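Local coordinates for beta sliding clamp (Borrelia burgdorferi, PDB 6DJ8), which probably encircles DNA as a ring-shaped head-to-tail homodimer that tethers DNA polymerases and other proteins to it, making replication processive, at residues K30-N35 with R61-E66; F77-N82 with I101-N106; I286-L291 with E353-F358. All coordinates share one frame; numbering follows the deposited sequence. Where two conformers were deposited one is given.

Contact 1: residues K30-N35 with R61-E66; sequences KGIILN and RNIFFE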
ATOM      1  N   LYS A  30     -10.421  -4.317  17.451  1.00 32.83           N
ATOM      2  CA  LYS A  30      -9.467  -5.333  17.038  1.00 36.04           C
ATOM      3  C   LYS A  30      -8.088  -4.751  16.795  1.00 40.02           C
ATOM      4  O   LYS A  30      -7.156  -5.501  16.511  1.00 43.70           O
ATOM      5  CB  LYS A  30      -9.976  -6.069  15.787  1.00 38.83           C
ATOM      6  CG  LYS A  30      -9.658  -5.409  14.476  1.00 33.82           C
ATOM      7  CD  LYS A  30     -10.426  -6.090  13.332  1.00 38.54           C
ATOM      8  CE  LYS A  30      -9.535  -6.334  12.119  1.00 43.32           C
ATOM      9  NZ  LYS A  30      -8.871  -5.103  11.626  1.00 43.39           N
ATOM     10  N   GLY A  31      -7.930  -3.437  16.959  1.00 41.61           N
ATOM     11  CA  GLY A  31      -6.629  -2.832  16.761  1.00 43.58           C
ATOM     12  C   GLY A  31      -5.548  -3.412  17.649  1.00 48.55           C
ATOM     13  O   GLY A  31      -4.391  -3.488  17.239  1.00 40.42           O
ATOM     14  N   ILE A  32      -5.910  -3.892  18.842  1.00 42.80           N
ATOM     15  CA  ILE A  32      -4.909  -4.434  19.762  1.00 42.79           C
ATOM     16  C   ILE A  32      -4.819  -5.954  19.684  1.00 50.87           C
ATOM     17  O   ILE A  32      -4.064  -6.560  20.446  1.00 52.05           O
ATOM     18  CB  ILE A  32      -5.178  -3.991  21.206  1.00 44.85           C
ATOM     19  CG1 ILE A  32      -6.600  -4.380  21.624  1.00 37.84           C
ATOM     20  CG2 ILE A  32      -4.947  -2.480  21.335  1.00 40.42           C
ATOM     21  CD1 ILE A  32      -6.849  -4.220  23.118  1.00 35.89           C
ATOM     22  N   ILE A  33      -5.541  -6.578  18.757  1.00 49.23           N
ATOM     23  CA  ILE A  33      -5.606  -8.031  18.647  1.00 56.42           C
ATOM     24  C   ILE A  33      -4.670  -8.490  17.538  1.00 66.71           C
ATOM     25  O   ILE A  33      -4.907  -8.212  16.357  1.00 69.22           O
ATOM     26  CB  ILE A  33      -7.041  -8.504  18.380  1.00 50.88           C
ATOM     27  CG1 ILE A  33      -7.971  -8.095  19.519  1.00 49.55           C
ATOM     28  CG2 ILE A  33      -7.083 -10.000  18.151  1.00 56.83           C
ATOM     29  CD1 ILE A  33      -9.360  -8.701  19.409  1.00 48.83           C
ATOM     30  N   LEU A  34      -3.624  -9.221  17.911  1.00 68.72           N
ATOM     31  CA  LEU A  34      -2.800  -9.942  16.941  1.00 71.23           C
ATOM     32  C   LEU A  34      -3.581 -11.145  16.423  1.00 74.77           C
ATOM     33  O   LEU A  34      -3.836 -12.093  17.172  1.00 75.75           O
ATOM     34  CB  LEU A  34      -1.483 -10.373  17.582  1.00 70.88           C
ATOM     35  CG  LEU A  34      -1.549 -10.793  19.057  1.00 78.68           C
ATOM     36  CD1 LEU A  34      -0.719 -12.042  19.304  1.00 78.16           C
ATOM     37  CD2 LEU A  34      -1.114  -9.659  20.007  1.00 73.05           C
ATOM     38  N   ASN A  35      -3.960 -11.111  15.143  1.00 76.41           N
ATOM     39  CA  ASN A  35      -4.879 -12.091  14.554  1.00 81.05           C
ATOM     40  C   ASN A  35      -4.097 -13.300  14.049  1.00 84.05           C
ATOM     41  O   ASN A  35      -3.706 -13.377  12.883  1.00 81.15           O
ATOM     42  CB  ASN A  35      -5.688 -11.448  13.434  1.00 80.68           C
ATOM     43  CG  ASN A  35      -6.527 -12.454  12.660  1.00 78.93           C
ATOM     44  OD1 ASN A  35      -7.101 -13.386  13.234  1.00 74.94           O
ATOM     45  ND2 ASN A  35      -6.592 -12.274  11.344  1.00 80.95           N
ATOM     46  N   ARG A  61      -4.163  -9.159  26.488  1.00 35.46           N
ATOM     47  CA  ARG A  61      -3.849  -9.719  27.797  1.00 47.23           C
ATOM     48  C   ARG A  61      -3.059  -8.709  28.641  1.00 47.18           C
ATOM     49  O   ARG A  61      -2.727  -9.004  29.787  1.00 46.60           O
ATOM     50  CB  ARG A  61      -3.122 -11.071  27.693  1.00 50.96           C
ATOM     51  CG  ARG A  61      -3.835 -12.035  26.688  1.00 53.72           C
ATOM     52  CD  ARG A  61      -3.275 -13.440  26.693  1.00 57.61           C
ATOM     53  NE  ARG A  61      -3.600 -14.139  27.929  1.00 66.09           N
ATOM     54  CZ  ARG A  61      -3.222 -15.381  28.212  1.00 73.99           C
ATOM     55  NH1 ARG A  61      -3.569 -15.932  29.369  1.00 74.03           N
ATOM     56  NH2 ARG A  61      -2.514 -16.078  27.329  1.00 76.45           N
ATOM     57  N   ASN A  62      -2.780  -7.517  28.116  1.00 42.79           N
ATOM     58  CA  ASN A  62      -2.237  -6.417  28.915  0.65 45.00           C
ATOM     59  C   ASN A  62      -3.135  -5.195  28.836  1.00 45.03           C
ATOM     60  O   ASN A  62      -3.563  -4.679  29.873  1.00 41.67           O
ATOM     61  CB  ASN A  62      -0.817  -6.076  28.452  0.65 47.15           C
ATOM     62  CG  ASN A  62      -0.099  -5.149  29.409  0.65 44.70           C
ATOM     63  OD1 ASN A  62      -0.638  -4.126  29.827  0.65 45.32           O
ATOM     64  ND2 ASN A  62       1.123  -5.518  29.774  0.65 51.29           N
ATOM     65  N   ILE A  63      -3.437  -4.722  27.636  1.00 43.58           N
ATOM     66  CA  ILE A  63      -4.433  -3.687  27.412  1.00 36.68           C
ATOM     67  C   ILE A  63      -5.802  -4.354  27.401  1.00 42.53           C
ATOM     68  O   ILE A  63      -5.987  -5.404  26.767  1.00 40.03           O
ATOM     69  CB  ILE A  63      -4.170  -2.966  26.079  1.00 34.76           C
ATOM     70  CG1 ILE A  63      -2.847  -2.195  26.144  1.00 35.47           C
ATOM     71  CG2 ILE A  63      -5.339  -2.058  25.734  1.00 36.90           C
ATOM     72  CD1 ILE A  63      -2.329  -1.715  24.810  1.00 33.56           C
ATOM     73  N   PHE A  64      -6.756  -3.765  28.117  1.00 36.83           N
ATOM     74  CA  PHE A  64      -8.136  -4.237  28.163  1.00 39.48           C
ATOM     75  C   PHE A  64      -9.011  -3.106  27.655  1.00 42.11           C
ATOM     76  O   PHE A  64      -8.938  -1.982  28.165  1.00 35.97           O
ATOM     77  CB  PHE A  64      -8.527  -4.680  29.580  1.00 41.00           C
ATOM     78  CG  PHE A  64      -7.880  -5.954  29.986  1.00 41.94           C
ATOM     79  CD1 PHE A  64      -6.608  -5.970  30.507  1.00 42.88           C
ATOM     80  CD2 PHE A  64      -8.529  -7.165  29.766  1.00 51.35           C
ATOM     81  CE1 PHE A  64      -6.008  -7.167  30.852  1.00 46.49           C
ATOM     82  CE2 PHE A  64      -7.936  -8.361  30.103  1.00 49.58           C
ATOM     83  CZ  PHE A  64      -6.673  -8.360  30.653  1.00 47.66           C
ATOM     84  N   PHE A  65      -9.803  -3.391  26.632  1.00 38.46           N
ATOM     85  CA  PHE A  65     -10.555  -2.373  25.921  1.00 36.48           C
ATOM     86  C   PHE A  65     -12.034  -2.699  26.003  1.00 38.54           C
ATOM     87  O   PHE A  65     -12.427  -3.863  25.895  1.00 35.98           O
ATOM     88  CB  PHE A  65     -10.115  -2.296  24.448  1.00 34.89           C
ATOM     89  CG  PHE A  65     -11.016  -1.455  23.576  1.00 37.64           C
ATOM     90  CD1 PHE A  65     -10.796  -0.093  23.448  1.00 37.43           C
ATOM     91  CD2 PHE A  65     -12.066  -2.032  22.861  1.00 36.75           C
ATOM     92  CE1 PHE A  65     -11.602   0.697  22.647  1.00 35.17           C
ATOM     93  CE2 PHE A  65     -12.891  -1.252  22.055  1.00 36.32           C
ATOM     94  CZ  PHE A  65     -12.662   0.102  21.933  1.00 37.65           C
ATOM     95  N   GLU A  66     -12.853  -1.666  26.167  1.00 36.11           N
ATOM     96  CA  GLU A  66     -14.292  -1.872  26.193  1.00 40.46           C
ATOM     97  C   GLU A  66     -14.983  -0.670  25.562  1.00 38.97           C
ATOM     98  O   GLU A  66     -14.651   0.478  25.873  1.00 39.27           O
ATOM     99  CB  GLU A  66     -14.751  -2.097  27.641  1.00 43.77           C
ATOM    100  CG  GLU A  66     -16.169  -1.711  27.912  1.00 51.07           C
ATOM    101  CD  GLU A  66     -16.647  -2.171  29.271  1.00 51.17           C
ATOM    102  OE1 GLU A  66     -17.736  -1.723  29.680  1.00 48.88           O
ATOM    103  OE2 GLU A  66     -15.926  -2.953  29.930  1.00 47.86           O
TER
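Ile32 meets Ile63 and Phe65 chiefly through its CD1 methyl, which makes the closest approaches, with Ile32 CG2 standing a little further back, 4.4 Å from Ile63 CG2. Within the N-terminal clamp domain the contact joins the loop after helix 19-29 to the start of strand 64-70. Ile32 CG1 stands between the backbone N and the carbonyl carbon (chi1 55°), and chi2 of 169° extends the ethyl arm toward Ile63 and Phe65, at the start of that strand. The side chains of Ile32 and Ile63 cross obliquely: Ile32 CD1 meets Ile63 CG2 at 3.7 Å, the short branch of Ile63 and not its ethyl arm. The same methyl lies 4.0 Å from Phe65 CB. Of Phe65, only CB comes close to Ile32; its ring meets that of Phe227, planes at about 65°. Ile63 and Phe65 both direct their CB toward the loop while Phe64 points away, the alternation expected of an extended chain.

The backbones are well separated, with Ile32 CA and Ile63 CA 7.7 Å apart, and no hydrogen bond joins the segments. In the loop, Ile33 N donates to Lys30 O at 3.0 Å. At the strand entry, Ile63 N is bonded to Asp60 OD1. Ile63 and Phe65 also pack on Ile256 of strand 254-259, which carries the sheet on into the central domain. All three touching residues are buried; the side-chain contacts are carbon to carbon, and the one nearby polar atom, Ile63 O, 3.9 Å from Ile32 CD1, is hydrogen-bonded to Thr59 OG1, which implies hydrophobic cohesion without directional bonding.

Contact 2: residues F77-N82 with I101-N106; sequences FKVLIN and IVFNEN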
ATOM      1  N   PHE A  77     -27.131 -11.723  26.234  1.00 44.03           N
ATOM      2  CA  PHE A  77     -26.287 -12.880  25.973  1.00 42.09           C
ATOM      3  C   PHE A  77     -24.895 -12.375  25.633  1.00 43.35           C
ATOM      4  O   PHE A  77     -24.698 -11.191  25.359  1.00 44.15           O
ATOM      5  CB  PHE A  77     -26.843 -13.744  24.830  1.00 47.75           C
ATOM      6  CG  PHE A  77     -26.874 -13.043  23.485  1.00 45.16           C
ATOM      7  CD1 PHE A  77     -27.929 -12.218  23.136  1.00 45.18           C
ATOM      8  CD2 PHE A  77     -25.843 -13.215  22.578  1.00 42.62           C
ATOM      9  CE1 PHE A  77     -27.962 -11.592  21.896  1.00 44.44           C
ATOM     10  CE2 PHE A  77     -25.859 -12.576  21.332  1.00 41.32           C
ATOM     11  CZ  PHE A  77     -26.917 -11.764  20.993  1.00 39.91           C
ATOM     12  N   LYS A  78     -23.937 -13.298  25.610  1.00 42.56           N
ATOM     13  CA  LYS A  78     -22.565 -12.985  25.235  1.00 43.27           C
ATOM     14  C   LYS A  78     -22.117 -13.939  24.135  1.00 50.73           C
ATOM     15  O   LYS A  78     -22.594 -15.074  24.049  1.00 53.06           O
ATOM     16  CB  LYS A  78     -21.594 -13.079  26.426  1.00 51.24           C
ATOM     17  CG  LYS A  78     -21.950 -12.197  27.613  1.00 49.40           C
ATOM     18  CD  LYS A  78     -20.814 -12.185  28.622  1.00 53.91           C
ATOM     19  CE  LYS A  78     -21.170 -11.400  29.868  1.00 62.76           C
ATOM     20  NZ  LYS A  78     -19.992 -10.585  30.315  1.00 65.05           N
ATOM     21  N   VAL A  79     -21.214 -13.450  23.282  1.00 46.45           N
ATOM     22  CA  VAL A  79     -20.638 -14.215  22.177  1.00 43.24           C
ATOM     23  C   VAL A  79     -19.152 -13.890  22.066  1.00 46.59           C
ATOM     24  O   VAL A  79     -18.769 -12.719  22.054  1.00 44.64           O
ATOM     25  CB  VAL A  79     -21.336 -13.917  20.834  1.00 43.20           C
ATOM     26  CG1 VAL A  79     -20.565 -14.552  19.710  1.00 46.10           C
ATOM     27  CG2 VAL A  79     -22.750 -14.467  20.847  1.00 49.22           C
ATOM     28  N   LEU A  80     -18.322 -14.926  21.988  1.00 38.70           N
ATOM     29  CA  LEU A  80     -16.905 -14.780  21.678  1.00 44.51           C
ATOM     30  C   LEU A  80     -16.689 -15.175  20.221  1.00 47.97           C
ATOM     31  O   LEU A  80     -17.009 -16.309  19.832  1.00 46.03           O
ATOM     32  CB  LEU A  80     -16.066 -15.654  22.603  1.00 43.54           C
ATOM     33  CG  LEU A  80     -14.554 -15.487  22.562  1.00 46.50           C
ATOM     34  CD1 LEU A  80     -14.178 -14.125  23.136  1.00 46.12           C
ATOM     35  CD2 LEU A  80     -13.889 -16.613  23.354  1.00 53.33           C
ATOM     36  N   ILE A  81     -16.173 -14.256  19.413  1.00 43.92           N
ATOM     37  CA  ILE A  81     -16.057 -14.500  17.976  1.00 40.02           C
ATOM     38  C   ILE A  81     -14.756 -13.912  17.452  1.00 41.14           C
ATOM     39  O   ILE A  81     -14.356 -12.814  17.842  1.00 38.15           O
ATOM     40  CB  ILE A  81     -17.263 -13.933  17.204  1.00 39.99           C
ATOM     41  CG1 ILE A  81     -17.106 -14.157  15.690  1.00 40.23           C
ATOM     42  CG2 ILE A  81     -17.443 -12.455  17.473  1.00 37.29           C
ATOM     43  CD1 ILE A  81     -18.357 -13.802  14.953  1.00 33.99           C
ATOM     44  N   ASN A  82     -14.097 -14.660  16.570  1.00 38.38           N
ATOM     45  CA  ASN A  82     -12.887 -14.200  15.899  1.00 41.82           C
ATOM     46  C   ASN A  82     -13.079 -12.807  15.324  1.00 42.60           C
ATOM     47  O   ASN A  82     -14.012 -12.571  14.556  1.00 33.27           O
ATOM     48  CB  ASN A  82     -12.518 -15.193  14.799  1.00 44.20           C
ATOM     49  CG  ASN A  82     -11.338 -14.740  13.990  1.00 43.80           C
ATOM     50  OD1 ASN A  82     -11.496 -14.202  12.887  1.00 42.96           O
ATOM     51  ND2 ASN A  82     -10.143 -14.923  14.540  1.00 44.43           N
ATOM     52  N   ILE A 101     -28.302  -9.430  13.923  1.00 33.10           N
ATOM     53  CA  ILE A 101     -27.312 -10.446  14.244  1.00 36.12           C
ATOM     54  C   ILE A 101     -27.965 -11.426  15.205  1.00 42.33           C
ATOM     55  O   ILE A 101     -28.386 -11.039  16.296  1.00 38.44           O
ATOM     56  CB  ILE A 101     -26.050  -9.815  14.838  1.00 41.53           C
ATOM     57  CG1 ILE A 101     -25.414  -8.883  13.785  1.00 40.24           C
ATOM     58  CG2 ILE A 101     -25.097 -10.891  15.306  1.00 41.23           C
ATOM     59  CD1 ILE A 101     -24.187  -8.091  14.264  1.00 36.12           C
ATOM     60  N   VAL A 102     -28.054 -12.688  14.797  1.00 45.54           N
ATOM     61  CA  VAL A 102     -28.749 -13.730  15.539  1.00 42.87           C
ATOM     62  C   VAL A 102     -27.697 -14.683  16.074  1.00 40.42           C
ATOM     63  O   VAL A 102     -26.797 -15.092  15.335  1.00 43.29           O
ATOM     64  CB  VAL A 102     -29.760 -14.480  14.651  1.00 41.37           C
ATOM     65  CG1 VAL A 102     -30.443 -15.593  15.444  1.00 41.78           C
ATOM     66  CG2 VAL A 102     -30.785 -13.521  14.073  1.00 41.27           C
ATOM     67  N   PHE A 103     -27.788 -15.022  17.354  1.00 39.36           N
ATOM     68  CA  PHE A 103     -26.850 -15.970  17.935  1.00 41.40           C
ATOM     69  C   PHE A 103     -27.526 -17.327  17.972  1.00 45.00           C
ATOM     70  O   PHE A 103     -28.563 -17.492  18.621  1.00 44.11           O
ATOM     71  CB  PHE A 103     -26.383 -15.549  19.328  1.00 40.46           C
ATOM     72  CG  PHE A 103     -25.449 -16.537  19.975  1.00 42.67           C
ATOM     73  CD1 PHE A 103     -24.471 -17.171  19.229  1.00 40.83           C
ATOM     74  CD2 PHE A 103     -25.504 -16.785  21.336  1.00 45.21           C
ATOM     75  CE1 PHE A 103     -23.599 -18.066  19.809  1.00 43.65           C
ATOM     76  CE2 PHE A 103     -24.628 -17.677  21.929  1.00 48.47           C
ATOM     77  CZ  PHE A 103     -23.672 -18.317  21.165  1.00 50.10           C
ATOM     78  N   ASN A 104     -26.903 -18.299  17.324  1.00 47.25           N
ATOM     79  CA  ASN A 104     -27.392 -19.674  17.238  1.00 51.62           C
ATOM     80  C   ASN A 104     -26.475 -20.460  18.156  1.00 50.00           C
ATOM     81  O   ASN A 104     -25.452 -20.999  17.729  1.00 50.13           O
ATOM     82  CB  ASN A 104     -27.320 -20.175  15.790  1.00 54.51           C
ATOM     83  CG  ASN A 104     -27.919 -21.565  15.600  1.00 63.81           C
ATOM     84  OD1 ASN A 104     -27.876 -22.113  14.494  1.00 65.15           O
ATOM     85  ND2 ASN A 104     -28.475 -22.135  16.658  1.00 53.81           N
ATOM     86  N   GLU A 105     -26.869 -20.540  19.426  1.00 50.54           N
ATOM     87  CA  GLU A 105     -26.060 -21.254  20.396  1.00 57.25           C
ATOM     88  C   GLU A 105     -26.042 -22.750  20.120  1.00 62.97           C
ATOM     89  O   GLU A 105     -25.036 -23.412  20.389  1.00 64.08           O
ATOM     90  CB  GLU A 105     -26.585 -20.966  21.802  1.00 65.50           C
ATOM     91  CG  GLU A 105     -25.580 -21.174  22.917  1.00 65.76           C
ATOM     92  CD  GLU A 105     -26.231 -21.100  24.286  1.00 74.53           C
ATOM     93  OE1 GLU A 105     -27.416 -21.492  24.399  1.00 76.33           O
ATOM     94  OE2 GLU A 105     -25.563 -20.647  25.242  1.00 76.13           O
ATOM     95  N   ASN A 106     -27.111 -23.287  19.528  1.00 64.44           N
ATOM     96  CA  ASN A 106     -27.137 -24.714  19.225  1.00 67.14           C
ATOM     97  C   ASN A 106     -26.083 -25.110  18.200  1.00 69.99           C
ATOM     98  O   ASN A 106     -25.646 -26.265  18.191  1.00 78.38           O
ATOM     99  CB  ASN A 106     -28.521 -25.122  18.704  1.00 70.90           C
ATOM    100  CG  ASN A 106     -29.441 -25.619  19.798  1.00 73.16           C
ATOM    101  OD1 ASN A 106     -29.326 -26.762  20.244  1.00 73.65           O
ATOM    102  ND2 ASN A 106     -30.369 -24.772  20.227  1.00 71.88           N
TER
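Phe103 meets Val79 and Phe77 where strands from two different sheets of the N-terminal DNA-clamp domain come together. The short segments of strands 77-82 and 98-104 cross at 87°, with their axes 9.2 Å apart at closest approach. Tight packing centres on the Phe103 ring. Val79 CG2 sits 3.5 Å from the ring centroid of Phe103 and 11° off its normal, a CH-pi contact over the face. The same methyl also lies in plane at the edge of the Phe77 ring.

The Phe77 and Phe103 rings are not a full stack. Their planes are only 16° apart, but the centroids are 5.8 Å apart and the rings slide past each other with little overlap. With its CG anti to the backbone N, Phe103 presents its ring face to Val79, while its CB and CD2 approach Phe77: Phe103 CB lies 3.6 Å from Phe77 CE2, and the two CD2 atoms of Phe103 and Phe77 are 3.8 Å apart. Leu110 of strand 109-114 packs on Val79 and Phe103 as well.

The looser side is at Lys78, partly exposed and directed away from strand 98-104; its amine makes a long, weak ion pair with Glu48. Its backbone stays near, Lys78 O being 3.9 Å from Phe103 CE2. On the Phe103 face opposite Val79 CG2, Glu105 N stands 4.0 Å above the ring plane, over its centre.

Contact 3: residues I286-L291 with E353-F358; sequences ILKDRL and EAISVF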
ATOM      1  N   ILE A 286      10.685  23.664   4.283  1.00 47.43           N
ATOM      2  CA  ILE A 286      11.860  23.489   3.435  1.00 47.62           C
ATOM      3  C   ILE A 286      12.816  22.475   4.047  1.00 42.94           C
ATOM      4  O   ILE A 286      13.414  21.655   3.334  1.00 39.99           O
ATOM      5  CB  ILE A 286      12.519  24.851   3.166  1.00 53.16           C
ATOM      6  CG1 ILE A 286      11.707  25.575   2.087  1.00 57.73           C
ATOM      7  CG2 ILE A 286      13.965  24.680   2.724  1.00 49.12           C
ATOM      8  CD1 ILE A 286      11.452  27.002   2.355  1.00 61.09           C
ATOM      9  N   LEU A 287      12.969  22.490   5.371  1.00 41.76           N
ATOM     10  CA  LEU A 287      13.743  21.431   6.009  1.00 41.30           C
ATOM     11  C   LEU A 287      13.165  20.058   5.664  1.00 44.46           C
ATOM     12  O   LEU A 287      13.903  19.142   5.278  1.00 38.44           O
ATOM     13  CB  LEU A 287      13.781  21.633   7.523  1.00 36.05           C
ATOM     14  CG  LEU A 287      14.632  20.585   8.237  1.00 39.91           C
ATOM     15  CD1 LEU A 287      16.024  20.532   7.597  1.00 36.11           C
ATOM     16  CD2 LEU A 287      14.721  20.933   9.731  1.00 40.42           C
ATOM     17  N   LYS A 288      11.840  19.896   5.789  1.00 39.24           N
ATOM     18  CA  LYS A 288      11.233  18.597   5.488  1.00 40.88           C
ATOM     19  C   LYS A 288      11.511  18.177   4.052  1.00 43.92           C
ATOM     20  O   LYS A 288      11.887  17.030   3.793  1.00 42.74           O
ATOM     21  CB  LYS A 288       9.725  18.626   5.722  1.00 41.65           C
ATOM     22  CG  LYS A 288       9.272  18.595   7.163  1.00 41.43           C
ATOM     23  CD  LYS A 288       7.781  18.292   7.204  1.00 45.41           C
ATOM     24  CE  LYS A 288       7.079  19.169   8.213  1.00 53.71           C
ATOM     25  NZ  LYS A 288       5.603  19.021   8.153  1.00 50.03           N
ATOM     26  N   ASP A 289      11.329  19.100   3.104  1.00 47.07           N
ATOM     27  CA  ASP A 289      11.518  18.785   1.688  1.00 39.07           C
ATOM     28  C   ASP A 289      12.951  18.337   1.409  1.00 42.47           C
ATOM     29  O   ASP A 289      13.178  17.333   0.726  1.00 45.02           O
ATOM     30  CB  ASP A 289      11.148  20.010   0.850  1.00 45.25           C
ATOM     31  CG  ASP A 289      11.550  19.871  -0.600  1.00 44.20           C
ATOM     32  OD1 ASP A 289      12.716  20.160  -0.929  1.00 44.70           O
ATOM     33  OD2 ASP A 289      10.700  19.460  -1.409  1.00 44.61           O
ATOM     34  N   ARG A 290      13.931  19.058   1.963  1.00 39.19           N
ATOM     35  CA  ARG A 290      15.333  18.752   1.692  1.00 42.05           C
ATOM     36  C   ARG A 290      15.768  17.451   2.350  1.00 38.26           C
ATOM     37  O   ARG A 290      16.593  16.711   1.790  1.00 39.41           O
ATOM     38  CB  ARG A 290      16.228  19.902   2.164  1.00 41.75           C
ATOM     39  CG  ARG A 290      15.963  21.219   1.443  1.00 45.06           C
ATOM     40  CD  ARG A 290      15.911  21.071  -0.087  1.00 49.53           C
ATOM     41  NE  ARG A 290      15.983  22.388  -0.732  1.00 51.84           N
ATOM     42  CZ  ARG A 290      14.926  23.099  -1.117  1.00 52.47           C
ATOM     43  NH1 ARG A 290      13.703  22.619  -0.940  1.00 49.38           N
ATOM     44  NH2 ARG A 290      15.091  24.283  -1.694  1.00 60.95           N
ATOM     45  N   LEU A 291      15.247  17.164   3.548  1.00 33.40           N
ATOM     46  CA  LEU A 291      15.577  15.898   4.196  1.00 35.77           C
ATOM     47  C   LEU A 291      15.051  14.729   3.380  1.00 34.07           C
ATOM     48  O   LEU A 291      15.679  13.663   3.324  1.00 33.57           O
ATOM     49  CB  LEU A 291      15.005  15.850   5.625  1.00 29.07           C
ATOM     50  CG  LEU A 291      15.766  16.753   6.601  1.00 37.56           C
ATOM     51  CD1 LEU A 291      15.050  16.825   7.947  1.00 37.30           C
ATOM     52  CD2 LEU A 291      17.179  16.230   6.784  1.00 33.65           C
ATOM     53  N   GLU A 353      11.484  11.963  11.815  1.00 29.28           N
ATOM     54  CA  GLU A 353      10.366  11.624  12.691  1.00 37.51           C
ATOM     55  C   GLU A 353      10.062  12.763  13.644  1.00 36.10           C
ATOM     56  O   GLU A 353       8.897  13.083  13.892  1.00 36.73           O
ATOM     57  CB  GLU A 353      10.663  10.365  13.500  1.00 37.99           C
ATOM     58  CG  GLU A 353       9.834   9.196  13.159  1.00 45.59           C
ATOM     59  CD  GLU A 353       9.817   8.174  14.283  1.00 50.93           C
ATOM     60  OE1 GLU A 353       8.712   7.627  14.562  1.00 44.44           O
ATOM     61  OE2 GLU A 353      10.903   7.936  14.878  1.00 37.88           O
ATOM     62  N   ALA A 354      11.105  13.368  14.218  1.00 31.87           N
ATOM     63  CA  ALA A 354      10.869  14.417  15.200  1.00 36.21           C
ATOM     64  C   ALA A 354      10.239  15.637  14.537  1.00 38.37           C
ATOM     65  O   ALA A 354       9.197  16.130  14.980  1.00 37.54           O
ATOM     66  CB  ALA A 354      12.179  14.776  15.911  1.00 28.11           C
ATOM     67  N   ILE A 355      10.815  16.108  13.429  1.00 39.36           N
ATOM     68  CA  ILE A 355      10.272  17.349  12.895  1.00 38.46           C
ATOM     69  C   ILE A 355       8.872  17.148  12.322  1.00 39.28           C
ATOM     70  O   ILE A 355       8.117  18.119  12.206  1.00 42.55           O
ATOM     71  CB  ILE A 355      11.212  17.963  11.844  1.00 41.79           C
ATOM     72  CG1 ILE A 355      11.160  17.162  10.550  1.00 41.68           C
ATOM     73  CG2 ILE A 355      12.627  18.068  12.389  1.00 38.07           C
ATOM     74  CD1 ILE A 355      12.033  17.772   9.483  1.00 52.57           C
ATOM     75  N   SER A 356       8.480  15.907  12.019  1.00 37.32           N
ATOM     76  CA  SER A 356       7.148  15.683  11.473  1.00 38.35           C
ATOM     77  C   SER A 356       6.038  15.966  12.481  1.00 40.86           C
ATOM     78  O   SER A 356       4.878  16.073  12.082  1.00 37.29           O
ATOM     79  CB  SER A 356       7.019  14.244  10.956  1.00 40.61           C
ATOM     80  OG  SER A 356       6.773  13.346  12.038  1.00 50.22           O
ATOM     81  N   VAL A 357       6.342  16.108  13.773  1.00 40.73           N
ATOM     82  CA  VAL A 357       5.286  16.442  14.720  1.00 42.10           C
ATOM     83  C   VAL A 357       5.189  17.931  14.990  1.00 47.75           C
ATOM     84  O   VAL A 357       4.256  18.360  15.681  1.00 48.54           O
ATOM     85  CB  VAL A 357       5.440  15.648  16.035  1.00 44.68           C
ATOM     86  CG1 VAL A 357       5.588  14.155  15.725  1.00 42.73           C
ATOM     87  CG2 VAL A 357       6.622  16.156  16.864  1.00 39.76           C
ATOM     88  N   PHE A 358       6.082  18.743  14.419  1.00 42.71           N
ATOM     89  CA  PHE A 358       6.068  20.184  14.664  1.00 46.82           C
ATOM     90  C   PHE A 358       4.968  20.852  13.851  1.00 49.09           C
ATOM     91  O   PHE A 358       4.648  20.415  12.745  1.00 47.26           O
ATOM     92  CB  PHE A 358       7.433  20.796  14.328  1.00 44.74           C
ATOM     93  CG  PHE A 358       8.453  20.594  15.402  1.00 47.24           C
ATOM     94  CD1 PHE A 358       8.872  19.322  15.743  1.00 45.43           C
ATOM     95  CD2 PHE A 358       9.016  21.677  16.057  1.00 50.73           C
ATOM     96  CE1 PHE A 358       9.802  19.130  16.738  1.00 43.94           C
ATOM     97  CE2 PHE A 358       9.956  21.488  17.052  1.00 49.86           C
ATOM     98  CZ  PHE A 358      10.347  20.212  17.394  1.00 43.61           C
TER
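Helices 284-294 and 348-355 form the helix pair of the C-terminal clamp domain, and this contact joins the first to Ile355 of the second. Ile355 is the inserted residue: its extended ethyl arm (chi2 178°) brings CD1 among three side chains of helix 284-294. Leu291 CD1 meets Ile355 CD1 tip to tip at 3.5 Å. Lys288 slides past Ile355 in the opposite direction, so its aliphatic CG lies 3.7 Å from Ile355 CD1. Leu287 approaches at a slant, CG to Ile355 CD1 4.0 Å. No hydrogen bond crosses between the segments.

Ile355 to Phe358 form a type I beta turn, in which Phe358 N bonds Ile355 O at 3.1 Å. Ser356 OG donates back to Glu353 O at 2.8 Å, tilted 33° from the carbonyl plane.

On helix 284-294, Arg290 makes a cation-pi contact with Phe95 of the second subunit, placing this helix at the dimer interface. Within the chain, Ile355 of helix 348-355 packs on Leu375 of strand 373-376, and helix 284-294 leans on helix 348-355 through Leu287 and Leu291, which both rest on Phe351.

In the fold
From the N terminus, contact 1 comes first, closing the loop of 25 residues that holds the hairpin of strands 44-50 and 53-59. Contact 2 follows, enclosing helix 83-92 and tying the edge strand of the eight-stranded sheet to the five-stranded one. Contact 3 closes the longest loop, 61 residues of the C-terminal domain, and joins helices 284-294 and 348-355. The three are in series; none nests in or crosses another. Contacts 1 and 2 share the N-terminal domain and touch, Asn35 OD1 packing 3.6 Å from Asn82 ND2. Contact 3 lies on the opposite side of the chain's centre, its centre 49 Å from that of contact 2.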